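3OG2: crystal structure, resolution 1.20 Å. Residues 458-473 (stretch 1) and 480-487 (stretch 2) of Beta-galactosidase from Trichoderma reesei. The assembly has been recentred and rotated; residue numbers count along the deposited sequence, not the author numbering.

Stretch 1 (458-473) PVGKFTLLYSTAEIFT
Stretch 2, residues 480-487: KTVLVLYG

Antiparallel strands hold their register through backbone hydrogen bonds and let side chains fill both faces; a pair of stretches in Trichoderma reesei beta-galactosidase illustrates this, with a bulge added. Strand 470-473 runs against strand 481-487 at 135° between N-to-C directions, and the two stretches bury 743 Å² between them.

Tyr 486, the residue most covered, anchors the register. It forms a hydrogen-bonded pair with Glu 470: Glu 470 N donates to Tyr 486 O (3.0 Å) and Tyr 486 N to Glu 470 O (2.8 Å). Its phi/psi of -144/156 is extended, and its p rotamer (chi1 67°, chi2 -84°) lays one ring face against Glu 470 CB, 3.9 Å from the Tyr 486 ring centroid, a CH-pi contact. Glu 470 is m, t (-68°, -172°), with chi3 -77°. One water donates to both Glu 470 OE1 and Tyr 486 O; another accepts from Tyr 486 OH and donates to Ile 471 O.

Ile 471 and Leu 485 follow as a non-hydrogen-bonded pair, CA atoms 4.6 Å apart. The register then shifts by one: Phe 472 N donates to Val 484 O (2.9 Å), while Val 484 N donates to Thr 473 O (2.9 Å). Val 484 thus spans two residues, a beta bulge marked by Phe 472 at phi/psi -87/-54.

On the face carrying Ile 471 and Leu 485, aliphatic side chains pack against one another. Leu 485 (m, t) brings CD2 to 3.7 Å from Ile 471 CG1. Leu 483, second in coverage, is t, p (171°, 64°): its CD2 lies 3.9 Å from Leu 464 CD2 and its CD1 4.2 Å from Ile 471 CG2.

Near the start of strand 481-487, Val 459 CG1 lies 3.9 Å from Thr 481 CG2; Val 459 opens a type II' turn that ends at Phe 462, with Gly 460 at phi/psi 68/-126.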

ATOM      1  N   PRO A 458       9.336  31.085  12.684  1.00 10.70           N
ATOM      2  CA  PRO A 458       8.326  32.096  12.389  1.00 11.31           C
ATOM      3  C   PRO A 458       6.896  31.556  12.452  1.00 10.41           C
ATOM      4  O   PRO A 458       6.569  30.466  11.920  1.00 11.96           O
ATOM      5  CB  PRO A 458       8.633  32.500  10.934  1.00 14.48           C
ATOM      6  CG  PRO A 458       9.494  31.415  10.406  1.00 18.90           C
ATOM      7  CD  PRO A 458      10.074  30.621  11.510  1.00 13.11           C
ATOM      8  N   VAL A 459       6.040  32.309  13.116  1.00 11.42           N
ATOM      9  CA  VAL A 459       4.634  32.018  13.243  1.00 10.49           C
ATOM     10  C   VAL A 459       3.875  33.224  12.717  1.00 12.23           C
ATOM     11  O   VAL A 459       3.337  34.090  13.434  1.00 13.32           O
ATOM     12  CB  VAL A 459       4.242  31.679  14.682  1.00 10.95           C
ATOM     13  CG1 VAL A 459       2.763  31.259  14.777  1.00 12.78           C
ATOM     14  CG2 VAL A 459       5.133  30.556  15.245  1.00 11.66           C
ATOM     15  N   GLY A 460       3.848  33.406  11.404  1.00 15.51           N
ATOM     16  CA  GLY A 460       3.218  34.608  10.831  1.00 19.36           C
ATOM     17  C   GLY A 460       4.043  35.831  11.193  1.00 17.47           C
ATOM     18  O   GLY A 460       5.254  35.942  10.977  1.00 21.86           O
ATOM     19  N   LYS A 461       3.350  36.794  11.782  1.00 14.87           N
ATOM     20  CA  LYS A 461       4.061  37.984  12.241  1.00 17.44           C
ATOM     21  C   LYS A 461       4.787  37.741  13.547  1.00 16.34           C
ATOM     22  O   LYS A 461       5.518  38.677  13.892  1.00 24.18           O
ATOM     23  CB  LYS A 461       3.027  39.126  12.338  1.00 22.16           C
ATOM     24  CG  LYS A 461       2.671  39.500  10.897  1.00 27.23           C
ATOM     25  CD  LYS A 461       1.809  40.702  10.682  1.00 42.34           C
ATOM     26  CE  LYS A 461       1.282  40.748   9.245  1.00 45.49           C
ATOM     27  NZ  LYS A 461       2.390  40.989   8.263  1.00 70.84           N
ATOM     28  N   PHE A 462       4.624  36.642  14.214  1.00 12.50           N
ATOM     29  CA  PHE A 462       5.200  36.404  15.518  1.00 11.97           C
ATOM     30  C   PHE A 462       6.403  35.512  15.312  1.00 11.82           C
ATOM     31  O   PHE A 462       6.530  34.868  14.250  1.00 14.86           O
ATOM     32  CB  PHE A 462       4.195  35.691  16.423  1.00 12.18           C
ATOM     33  CG  PHE A 462       2.972  36.547  16.663  1.00 12.39           C
ATOM     34  CD1 PHE A 462       1.857  36.468  15.853  1.00 12.93           C
ATOM     35  CD2 PHE A 462       2.976  37.477  17.708  1.00 13.75           C
ATOM     36  CE1 PHE A 462       0.737  37.280  16.091  1.00 13.03           C
ATOM     37  CE2 PHE A 462       1.893  38.312  17.984  1.00 14.94           C
ATOM     38  CZ  PHE A 462       0.773  38.206  17.130  1.00 14.38           C
ATOM     39  N   THR A 463       7.266  35.487  16.346  1.00 13.52           N
ATOM     40  CA  THR A 463       8.388  34.540  16.250  1.00 14.88           C
ATOM     41  C   THR A 463       8.567  33.786  17.544  1.00 12.36           C
ATOM     42  O   THR A 463       8.538  34.434  18.610  1.00 12.60           O
ATOM     43  CB  THR A 463       9.715  35.253  15.953  1.00 18.66           C
ATOM     44  OG1 THR A 463       9.554  36.057  14.775  1.00 23.12           O
ATOM     45  CG2 THR A 463      10.834  34.227  15.714  1.00 24.07           C
ATOM     46  N   LEU A 464       8.685  32.468  17.415  1.00 13.28           N
ATOM     47  CA  LEU A 464       9.099  31.698  18.585  1.00 13.47           C
ATOM     48  C   LEU A 464      10.601  31.788  18.708  1.00 11.43           C
ATOM     49  O   LEU A 464      11.302  31.244  17.842  1.00 12.85           O
ATOM     50  CB  LEU A 464       8.808  30.195  18.496  1.00 15.88           C
ATOM     51  CG  LEU A 464       7.326  29.865  18.405  1.00 16.12           C
ATOM     52  CD1 LEU A 464       7.092  28.379  18.143  1.00 12.93           C
ATOM     53  CD2 LEU A 464       6.645  30.221  19.705  1.00 29.32           C
ATOM     54  N   LEU A 465      11.097  32.448  19.735  1.00 12.12           N
ATOM     55  CA  LEU A 465      12.547  32.452  19.966  1.00 12.37           C
ATOM     56  C   LEU A 465      13.011  31.026  20.145  1.00 11.67           C
ATOM     57  O   LEU A 465      14.062  30.653  19.593  1.00 12.93           O
ATOM     58  CB  LEU A 465      12.798  33.329  21.179  1.00 14.22           C
ATOM     59  CG  LEU A 465      14.289  33.406  21.540  1.00 14.02           C
ATOM     60  CD1 LEU A 465      14.999  34.211  20.462  1.00 16.10           C
ATOM     61  CD2 LEU A 465      14.470  34.020  22.924  1.00 15.02           C
ATOM     62  N   TYR A 466      12.224  30.209  20.863  1.00 11.01           N
ATOM     63  CA  TYR A 466      12.491  28.763  20.869  1.00 10.94           C
ATOM     64  C   TYR A 466      11.203  28.059  21.268  1.00  9.35           C
ATOM     65  O   TYR A 466      10.335  28.674  21.903  1.00 11.05           O
ATOM     66  CB  TYR A 466      13.641  28.358  21.786  1.00 10.83           C
ATOM     67  CG  TYR A 466      13.429  28.788  23.235  1.00 11.64           C
ATOM     68  CD1 TYR A 466      12.709  28.023  24.139  1.00 10.99           C
ATOM     69  CD2 TYR A 466      13.984  29.995  23.696  1.00 12.73           C
ATOM     70  CE1 TYR A 466      12.512  28.398  25.477  1.00 11.41           C
ATOM     71  CE2 TYR A 466      13.780  30.382  25.022  1.00 12.54           C
ATOM     72  CZ  TYR A 466      13.064  29.587  25.890  1.00 12.64           C
ATOM     73  OH  TYR A 466      12.898  30.069  27.181  1.00 14.73           O
ATOM     74  N   SER A 467      11.160  26.782  20.966  1.00  9.89           N
ATOM     75  CA  SER A 467      10.154  25.924  21.599  1.00  9.82           C
ATOM     76  C   SER A 467      10.697  24.518  21.759  1.00  9.31           C
ATOM     77  O   SER A 467      11.292  23.993  20.783  1.00 10.20           O
ATOM     78  CB  SER A 467       8.892  25.868  20.734  1.00 10.89           C
ATOM     79  OG  SER A 467       7.935  24.992  21.353  1.00 10.04           O
ATOM     80  N   THR A 468      10.494  23.928  22.928  1.00  9.24           N
ATOM     81  CA  THR A 468      10.818  22.530  23.107  1.00  9.63           C
ATOM     82  C   THR A 468       9.607  21.690  22.714  1.00 10.13           C
ATOM     83  O   THR A 468       9.753  20.571  22.181  1.00 11.91           O
ATOM     84  CB  THR A 468      11.222  22.190  24.544  1.00 10.59           C
ATOM     85  OG1 THR A 468      10.097  22.400  25.416  1.00 11.49           O
ATOM     86  CG2 THR A 468      12.321  23.132  25.057  1.00 13.26           C
ATOM     87  N   ALA A 469       8.401  22.216  22.919  1.00 10.35           N
ATOM     88  CA  ALA A 469       7.234  21.453  22.462  1.00 10.67           C
ATOM     89  C   ALA A 469       7.158  21.439  20.953  1.00  9.46           C
ATOM     90  O   ALA A 469       7.599  22.398  20.299  1.00 10.50           O
ATOM     91  CB  ALA A 469       5.992  22.165  23.039  1.00 14.61           C
ATOM     92  N   GLU A 470       6.561  20.385  20.416  1.00  9.67           N
ATOM     93  CA  GLU A 470       6.483  20.253  18.975  1.00  9.05           C
ATOM     94  C   GLU A 470       5.304  21.014  18.418  1.00  8.81           C
ATOM     95  O   GLU A 470       4.285  21.217  19.078  1.00 10.54           O
ATOM     96  CB  GLU A 470       6.425  18.739  18.654  1.00 10.99           C
ATOM     97  CG  GLU A 470       7.799  18.118  19.027  1.00 12.87           C
ATOM     98  CD  GLU A 470       7.951  16.684  18.591  1.00 11.29           C
ATOM     99  OE1 GLU A 470       7.368  15.778  19.263  1.00 13.22           O
ATOM    100  OE2 GLU A 470       8.666  16.489  17.568  1.00 11.48           O
ATOM    101  N   ILE A 471       5.467  21.478  17.194  1.00  9.43           N
ATOM    102  CA  ILE A 471       4.433  22.250  16.529  1.00  8.46           C
ATOM    103  C   ILE A 471       3.554  21.307  15.730  1.00  8.12           C
ATOM    104  O   ILE A 471       4.061  20.498  14.942  1.00 10.55           O
ATOM    105  CB  ILE A 471       5.090  23.263  15.586  1.00 10.64           C
ATOM    106  CG1 ILE A 471       5.821  24.342  16.367  1.00 15.26           C
ATOM    107  CG2 ILE A 471       4.068  23.934  14.656  1.00 11.54           C
ATOM    108  CD1 ILE A 471       7.266  24.439  16.206  1.00 29.74           C
ATOM    109  N   PHE A 472       2.265  21.374  15.955  1.00  7.80           N
ATOM    110  CA  PHE A 472       1.282  20.648  15.139  1.00  8.22           C
ATOM    111  C   PHE A 472       0.908  21.496  13.921  1.00  7.60           C
ATOM    112  O   PHE A 472       0.999  21.056  12.778  1.00  8.92           O
ATOM    113  CB  PHE A 472       0.054  20.266  15.997  1.00  8.40           C
ATOM    114  CG  PHE A 472      -1.023  19.699  15.097  1.00  8.16           C
ATOM    115  CD1 PHE A 472      -0.862  18.422  14.533  1.00  9.74           C
ATOM    116  CD2 PHE A 472      -2.170  20.417  14.810  1.00  9.56           C
ATOM    117  CE1 PHE A 472      -1.847  17.908  13.707  1.00 10.75           C
ATOM    118  CE2 PHE A 472      -3.154  19.890  13.972  1.00  9.41           C
ATOM    119  CZ  PHE A 472      -3.008  18.623  13.430  1.00  9.75           C
ATOM    120  N   THR A 473       0.488  22.738  14.146  1.00  7.96           N
ATOM    121  CA  THR A 473       0.158  23.637  13.045  1.00  7.31           C
ATOM    122  C   THR A 473       0.165  25.057  13.550  1.00  7.51           C
ATOM    123  O   THR A 473       0.189  25.297  14.791  1.00  9.19           O
ATOM    124  CB  THR A 473      -1.212  23.290  12.416  1.00  7.88           C
ATOM    125  OG1 THR A 473      -1.296  23.904  11.123  1.00  8.83           O
ATOM    126  CG2 THR A 473      -2.387  23.808  13.254  1.00  9.13           C
ATOM    127  N   LYS A 480      -6.802  36.725  14.521  1.00 29.02           N
ATOM    128  CA  LYS A 480      -5.890  36.111  15.458  1.00 18.20           C
ATOM    129  C   LYS A 480      -4.888  35.231  14.666  1.00 14.48           C
ATOM    130  O   LYS A 480      -5.187  34.797  13.554  1.00 19.44           O
ATOM    131  CB  LYS A 480      -6.547  35.242  16.515  1.00 22.12           C
ATOM    132  CG  LYS A 480      -7.527  34.143  16.159  1.00 21.50           C
ATOM    133  CD  LYS A 480      -7.932  33.240  17.319  1.00 27.95           C
ATOM    134  CE  LYS A 480      -8.988  32.168  16.998  1.00 34.58           C
ATOM    135  NZ  LYS A 480      -9.281  31.320  18.237  1.00 22.62           N
ATOM    136  N   THR A 481      -3.756  34.976  15.282  1.00 11.51           N
ATOM    137  CA  THR A 481      -2.836  33.924  14.823  1.00 10.89           C
ATOM    138  C   THR A 481      -2.932  32.778  15.806  1.00  9.37           C
ATOM    139  O   THR A 481      -2.931  33.035  17.010  1.00 13.16           O
ATOM    140  CB  THR A 481      -1.404  34.471  14.723  1.00 11.51           C
ATOM    141  OG1 THR A 481      -1.366  35.525  13.750  1.00 12.96           O
ATOM    142  CG2 THR A 481      -0.400  33.438  14.249  1.00 13.08           C
ATOM    143  N   VAL A 482      -3.052  31.553  15.315  1.00  9.09           N
ATOM    144  CA  VAL A 482      -3.188  30.403  16.193  1.00  9.29           C
ATOM    145  C   VAL A 482      -1.979  29.525  16.047  1.00  7.69           C
ATOM    146  O   VAL A 482      -1.528  29.281  14.903  1.00 10.02           O
ATOM    147  CB  VAL A 482      -4.460  29.634  15.797  1.00  9.51           C
ATOM    148  CG1 VAL A 482      -4.454  28.262  16.443  1.00 11.64           C
ATOM    149  CG2 VAL A 482      -5.672  30.433  16.215  1.00 11.59           C
ATOM    150  N   LEU A 483      -1.437  29.034  17.151  1.00  8.96           N
ATOM    151  CA  LEU A 483      -0.319  28.100  17.181  1.00  8.12           C
ATOM    152  C   LEU A 483      -0.745  26.912  18.064  1.00  7.57           C
ATOM    153  O   LEU A 483      -1.279  27.158  19.151  1.00  9.59           O
ATOM    154  CB  LEU A 483       0.898  28.795  17.800  1.00  9.34           C
ATOM    155  CG  LEU A 483       2.101  27.915  18.101  1.00  9.68           C
ATOM    156  CD1 LEU A 483       2.707  27.313  16.827  1.00 10.31           C
ATOM    157  CD2 LEU A 483       3.169  28.739  18.844  1.00 11.07           C
ATOM    158  N   VAL A 484      -0.572  25.695  17.603  1.00  7.64           N
ATOM    159  CA  VAL A 484      -0.906  24.492  18.372  1.00  7.80           C
ATOM    160  C   VAL A 484       0.394  23.755  18.632  1.00  7.52           C
ATOM    161  O   VAL A 484       1.090  23.364  17.663  1.00  9.16           O
ATOM    162  CB  VAL A 484      -1.888  23.582  17.619  1.00  8.00           C
ATOM    163  CG1 VAL A 484      -2.230  22.362  18.494  1.00  9.80           C
ATOM    164  CG2 VAL A 484      -3.136  24.380  17.222  1.00  9.52           C
ATOM    165  N   LEU A 485       0.707  23.588  19.912  1.00  8.32           N
ATOM    166  CA  LEU A 485       1.932  22.931  20.369  1.00  8.49           C
ATOM    167  C   LEU A 485       1.557  21.669  21.164  1.00  8.42           C
ATOM    168  O   LEU A 485       0.479  21.668  21.824  1.00 10.05           O
ATOM    169  CB  LEU A 485       2.702  23.836  21.357  1.00  9.40           C
ATOM    170  CG  LEU A 485       3.178  25.171  20.783  1.00  9.41           C
ATOM    171  CD1 LEU A 485       3.893  25.975  21.862  1.00 11.72           C
ATOM    172  CD2 LEU A 485       4.117  24.913  19.604  1.00 12.27           C
ATOM    173  N   TYR A 486       2.401  20.655  21.116  1.00  8.90           N
ATOM    174  CA  TYR A 486       2.073  19.475  21.904  1.00  9.76           C
ATOM    175  C   TYR A 486       3.313  18.828  22.499  1.00  9.05           C
ATOM    176  O   TYR A 486       4.443  18.945  22.018  1.00 10.56           O
ATOM    177  CB  TYR A 486       1.265  18.412  21.096  1.00  9.93           C
ATOM    178  CG  TYR A 486       2.106  17.781  19.978  1.00 10.10           C
ATOM    179  CD1 TYR A 486       2.209  18.425  18.746  1.00 11.24           C
ATOM    180  CD2 TYR A 486       2.798  16.591  20.145  1.00 10.25           C
ATOM    181  CE1 TYR A 486       2.974  17.865  17.722  1.00 11.29           C
ATOM    182  CE2 TYR A 486       3.570  16.032  19.149  1.00 10.50           C
ATOM    183  CZ  TYR A 486       3.651  16.689  17.918  1.00 11.78           C
ATOM    184  OH  TYR A 486       4.432  16.129  16.905  1.00 11.99           O
ATOM    185  N   GLY A 487       3.060  18.098  23.611  1.00 10.34           N
ATOM    186  CA  GLY A 487       4.072  17.218  24.216  1.00 10.04           C
ATOM    187  C   GLY A 487       3.425  15.904  24.608  1.00  9.24           C
ATOM    188  O   GLY A 487       2.211  15.828  24.791  1.00 10.42           O
TER
HETATM  189  O   HOH W   1       0.671  36.559  12.216  1.00 20.02           O
HETATM  190  O   HOH W   2       6.368  16.480  21.716  1.00 18.20           O
HETATM  191  O   HOH W   3       4.974  17.778  14.963  1.00 23.56           O